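Local coordinates for protein WYL1 (Ruminococcus sp., PDB 6OAW) that acts as a WYL-domain accessory protein that modulates the Type VI-D CRISPR-Cas system, at residues B[31-36]-B[53-58]; B[85-90]-B[173-178]. One frame throughout, in Å; residues are numbered along the deposited sequence.

How the interactions relate
The two contacts follow one another in series, neither nested nor crossed. Strand 23-28 leads into helix 30-44, and interaction 1 closes the short connection from there to helix 55-71, setting the start of one helix against the start of the other. After helix 55-71 the chain runs into the loop before helix 92-96, and interaction 2 brings that loop against the linker between helices 161-172 and 177-184, closing a much longer, mostly helical excursion. The contacts meet at Ala173: its CB packs 3.4 Å from Ala32 CA, and its carbonyl O lies 3.8 Å from Val35 CG2. Together they bind the early helices to the helices that precede the antiparallel sheet.

Interaction 1 of 2, residues B[31-36]-B[53-58]; sequences SAYSVI and VSMSSF
Ile36 presents its CG2 methyl to the bent end of Met55, modelled as selenomethionine, with CG2 3.7 Å from SE and 3.9 Å from CE. The two side chains cross at about a right angle. Met55 leaves its helix toward helix 30-44 and then folds at two successive bonds (chi2 57°, chi3 82°), which brings the selenium and terminal methyl across the isoleucine's CG2 methyl. The same terminal methyl, Met55 CE, also comes within 4.5 Å of Tyr33 CE1, a looser apolar touch one helical turn before Ile36. Phe58, a turn after Met55, adds its ring: CD2 lies 4.2 Å from Ile36 CG2, and CE2 stands 3.8 Å from Ile36 O, which meets the ring obliquely. No hydrogen bond spans the two segments, and the helices are joined here by apolar side chains. Each helix start does have its own polar bracing. Ser54 occupies the N-cap, its OG accepting from Ser57 N at 3.1 Å along a fairly straight bond (161°), and Ser31 O receives both Val35 N and Ser34 OG from the same face of its carbonyl. Farther out, Val133 of strand 131-136 touches both Tyr33 and Met55, while Tyr169 and Tyr172 of helix 161-172 pack on Ile36. Lys40 and Glu44 hydrogen-bond the backbone of Val53, fastening the loop before the second helix. The strand-helix-helix order of 23-28, 30-44 and 55-71 is consistent with a ribbon-helix-helix-like unit, whose two helices pack through this apolar contact.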
# COMPACT_ATOMS: atom_id res chain seq x y z
N SER B 31 0.99 -13.39 -5.17
CA SER B 31 0.51 -12.19 -4.43
C SER B 31 -0.63 -11.54 -5.22
O SER B 31 -1.67 -11.28 -4.63
CB SER B 31 1.61 -11.26 -4.05
OG SER B 31 2.27 -10.69 -5.18
N ALA B 32 -0.49 -11.40 -6.52
CA ALA B 32 -1.56 -10.87 -7.41
C ALA B 32 -2.79 -11.79 -7.40
O ALA B 32 -3.93 -11.27 -7.31
CB ALA B 32 -1.05 -10.65 -8.80
N TYR B 33 -2.59 -13.10 -7.49
CA TYR B 33 -3.70 -14.07 -7.47
C TYR B 33 -4.51 -13.89 -6.18
O TYR B 33 -5.73 -13.91 -6.23
CB TYR B 33 -3.20 -15.51 -7.56
CG TYR B 33 -4.28 -16.55 -7.52
CD1 TYR B 33 -5.13 -16.75 -8.60
CD2 TYR B 33 -4.47 -17.34 -6.40
CE1 TYR B 33 -6.10 -17.73 -8.58
CE2 TYR B 33 -5.43 -18.34 -6.37
CZ TYR B 33 -6.24 -18.54 -7.47
OH TYR B 33 -7.22 -19.50 -7.45
N SER B 34 -3.84 -13.81 -5.04
CA SER B 34 -4.49 -13.79 -3.72
C SER B 34 -5.22 -12.44 -3.54
O SER B 34 -6.30 -12.44 -2.95
CB SER B 34 -3.49 -14.07 -2.65
OG SER B 34 -2.71 -12.93 -2.49
N VAL B 35 -4.70 -11.34 -4.07
CA VAL B 35 -5.44 -10.04 -4.09
C VAL B 35 -6.73 -10.18 -4.91
O VAL B 35 -7.80 -9.76 -4.44
CB VAL B 35 -4.59 -8.86 -4.58
CG1 VAL B 35 -5.44 -7.60 -4.77
CG2 VAL B 35 -3.45 -8.56 -3.62
N ILE B 36 -6.67 -10.81 -6.08
CA ILE B 36 -7.85 -10.96 -6.99
C ILE B 36 -8.92 -11.88 -6.35
O ILE B 36 -10.07 -11.49 -6.38
CB ILE B 36 -7.38 -11.42 -8.36
CG1 ILE B 36 -6.61 -10.30 -9.06
CG2 ILE B 36 -8.52 -11.93 -9.22
CD1 ILE B 36 -5.78 -10.79 -10.21
N VAL B 53 -19.83 -14.92 -9.03
CA VAL B 53 -19.35 -14.47 -10.37
C VAL B 53 -18.16 -15.36 -10.72
O VAL B 53 -17.38 -15.66 -9.82
CB VAL B 53 -18.98 -12.98 -10.40
CG1 VAL B 53 -17.73 -12.66 -9.59
CG2 VAL B 53 -18.79 -12.46 -11.82
N SER B 54 -18.05 -15.82 -11.96
CA SER B 54 -16.88 -16.60 -12.42
C SER B 54 -15.65 -15.69 -12.40
O SER B 54 -15.77 -14.46 -12.50
CB SER B 54 -17.13 -17.15 -13.79
OG SER B 54 -17.10 -16.10 -14.76
N MSE B 55 -14.48 -16.33 -12.25
CA MSE B 55 -13.20 -15.66 -12.29
C MSE B 55 -13.05 -14.92 -13.64
O MSE B 55 -12.49 -13.83 -13.65
CB MSE B 55 -12.08 -16.70 -12.07
CG MSE B 55 -10.66 -16.16 -12.21
SE MSE B 55 -10.36 -14.64 -10.97
CE MSE B 55 -9.95 -15.53 -9.28
N SER B 56 -13.51 -15.51 -14.74
CA SER B 56 -13.42 -14.93 -16.10
C SER B 56 -14.18 -13.60 -16.13
O SER B 56 -13.64 -12.59 -16.63
CB SER B 56 -13.92 -15.90 -17.16
OG SER B 56 -13.00 -16.98 -17.34
N SER B 57 -15.40 -13.60 -15.62
CA SER B 57 -16.28 -12.41 -15.59
C SER B 57 -15.61 -11.32 -14.74
O SER B 57 -15.58 -10.16 -15.17
CB SER B 57 -17.66 -12.79 -15.07
OG SER B 57 -18.31 -11.68 -14.46
N PHE B 58 -15.05 -11.69 -13.59
CA PHE B 58 -14.42 -10.73 -12.66
C PHE B 58 -13.18 -10.13 -13.36
O PHE B 58 -13.02 -8.91 -13.35
CB PHE B 58 -14.15 -11.40 -11.32
CG PHE B 58 -13.72 -10.43 -10.26
CD1 PHE B 58 -14.63 -9.59 -9.66
CD2 PHE B 58 -12.39 -10.32 -9.89
CE1 PHE B 58 -14.24 -8.65 -8.72
CE2 PHE B 58 -11.99 -9.39 -8.94
CZ PHE B 58 -12.93 -8.57 -8.34

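Interaction 2 of 2, residues B[85-90]-B[173-178]; sequences PLLNAF and ALLSDC
The carbonyl oxygen of Leu87 is held by two donors: Phe90 N at 3.1 Å, which closes a type I beta turn from Leu87 to Phe90, and the indole NE1 of Trp93 beyond the turn. With the backbone fixed in this way, the end of the Leu87 side chain swings close to Leu175, and its CD2 methyl lies 3.6 Å from Leu175 CD1 and 4.1 Å from Leu175 CG. The two leucines cross at about a right angle, branch against branch. Leu175 points at the loop from its CB onward, and its chi1 (-67°) sets CG beside the backbone N. On the same CD1 methyl Pro85 makes a lighter touch, its CB standing 4.4 Å away, so one methyl of Leu175 meets both Pro85 and Leu87. The contact is small and wholly apolar, without a hydrogen bond between the segments. Leu183 of helix 177-184 continues it, packing on both Pro85 and Leu175, while Ala66 of helix 55-71 backs Leu87. Just after Leu175, Ser176 is the N-cap of helix 177-184: its OG caps a backbone N in the first turn of that helix and its own N donates to Glu179 OE1. The arrangement is apolar packing, within the helical part of the chain, of a type I beta-turn loop against the linker that leads into the capping box starting helix 177-184.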
# COMPACT_ATOMS: atom_id res chain seq x y z
N PRO B 85 -9.10 4.43 -12.24
CA PRO B 85 -7.64 4.37 -12.31
C PRO B 85 -7.11 4.07 -13.72
O PRO B 85 -7.74 3.30 -14.44
CB PRO B 85 -7.27 3.25 -11.33
CG PRO B 85 -8.45 3.17 -10.39
CD PRO B 85 -9.67 3.56 -11.19
N LEU B 86 -5.98 4.69 -14.05
CA LEU B 86 -5.23 4.49 -15.30
C LEU B 86 -4.06 3.56 -14.99
O LEU B 86 -3.13 3.98 -14.33
CB LEU B 86 -4.79 5.87 -15.82
CG LEU B 86 -5.94 6.81 -16.20
CD1 LEU B 86 -5.45 8.23 -16.38
CD2 LEU B 86 -6.61 6.34 -17.48
N LEU B 87 -4.17 2.29 -15.37
CA LEU B 87 -3.15 1.27 -15.09
C LEU B 87 -1.94 1.53 -15.98
O LEU B 87 -2.14 1.82 -17.18
CB LEU B 87 -3.68 -0.13 -15.42
CG LEU B 87 -4.72 -0.71 -14.49
CD1 LEU B 87 -4.96 -2.16 -14.86
CD2 LEU B 87 -4.24 -0.59 -13.05
N ASN B 88 -0.75 1.35 -15.42
CA ASN B 88 0.56 1.37 -16.10
C ASN B 88 0.57 0.33 -17.23
O ASN B 88 1.26 0.60 -18.20
CB ASN B 88 1.68 1.20 -15.09
CG ASN B 88 1.77 2.40 -14.18
OD1 ASN B 88 1.57 3.53 -14.62
ND2 ASN B 88 2.05 2.17 -12.91
N ALA B 89 -0.21 -0.76 -17.16
CA ALA B 89 -0.24 -1.81 -18.20
C ALA B 89 -0.93 -1.31 -19.48
O ALA B 89 -0.62 -1.86 -20.56
CB ALA B 89 -0.92 -3.06 -17.71
N PHE B 90 -1.85 -0.35 -19.35
CA PHE B 90 -2.49 0.32 -20.51
C PHE B 90 -1.61 1.50 -20.93
O PHE B 90 -1.05 2.20 -20.08
CB PHE B 90 -3.94 0.69 -20.20
CG PHE B 90 -4.85 -0.52 -20.21
CD1 PHE B 90 -5.34 -1.04 -21.40
CD2 PHE B 90 -5.14 -1.19 -19.02
CE1 PHE B 90 -6.16 -2.16 -21.40
CE2 PHE B 90 -5.96 -2.30 -19.03
CZ PHE B 90 -6.47 -2.78 -20.21
N ALA B 173 -3.41 -5.69 -8.95
CA ALA B 173 -3.10 -6.23 -7.61
C ALA B 173 -2.27 -5.27 -6.77
O ALA B 173 -2.26 -5.49 -5.54
CB ALA B 173 -2.39 -7.54 -7.71
N LEU B 174 -1.58 -4.29 -7.37
CA LEU B 174 -0.67 -3.35 -6.65
C LEU B 174 -1.43 -2.09 -6.24
O LEU B 174 -0.91 -1.30 -5.42
CB LEU B 174 0.55 -3.01 -7.54
CG LEU B 174 1.54 -4.16 -7.77
CD1 LEU B 174 2.65 -3.77 -8.73
CD2 LEU B 174 2.12 -4.70 -6.47
N LEU B 175 -2.60 -1.84 -6.82
CA LEU B 175 -3.40 -0.63 -6.53
C LEU B 175 -3.86 -0.66 -5.07
O LEU B 175 -4.05 -1.78 -4.52
CB LEU B 175 -4.61 -0.58 -7.45
CG LEU B 175 -4.30 -0.38 -8.92
CD1 LEU B 175 -5.57 -0.52 -9.75
CD2 LEU B 175 -3.66 0.99 -9.14
N SER B 176 -4.14 0.51 -4.51
CA SER B 176 -4.78 0.63 -3.16
C SER B 176 -6.17 -0.02 -3.18
O SER B 176 -6.76 -0.15 -4.28
CB SER B 176 -4.84 2.07 -2.76
OG SER B 176 -5.86 2.74 -3.49
N ASP B 177 -6.71 -0.37 -2.01
CA ASP B 177 -8.08 -0.92 -1.89
C ASP B 177 -9.07 -0.02 -2.63
O ASP B 177 -9.84 -0.56 -3.45
CB ASP B 177 -8.45 -1.17 -0.41
CG ASP B 177 -7.62 -2.27 0.25
OD1 ASP B 177 -6.80 -2.90 -0.44
OD2 ASP B 177 -7.76 -2.48 1.48
N CYS B 178 -9.05 1.29 -2.40
CA CYS B 178 -10.04 2.24 -2.97
C CYS B 178 -9.86 2.31 -4.49
O CYS B 178 -10.90 2.43 -5.20
CB CYS B 178 -10.03 3.61 -2.30
SG CYS B 178 -8.61 4.68 -2.63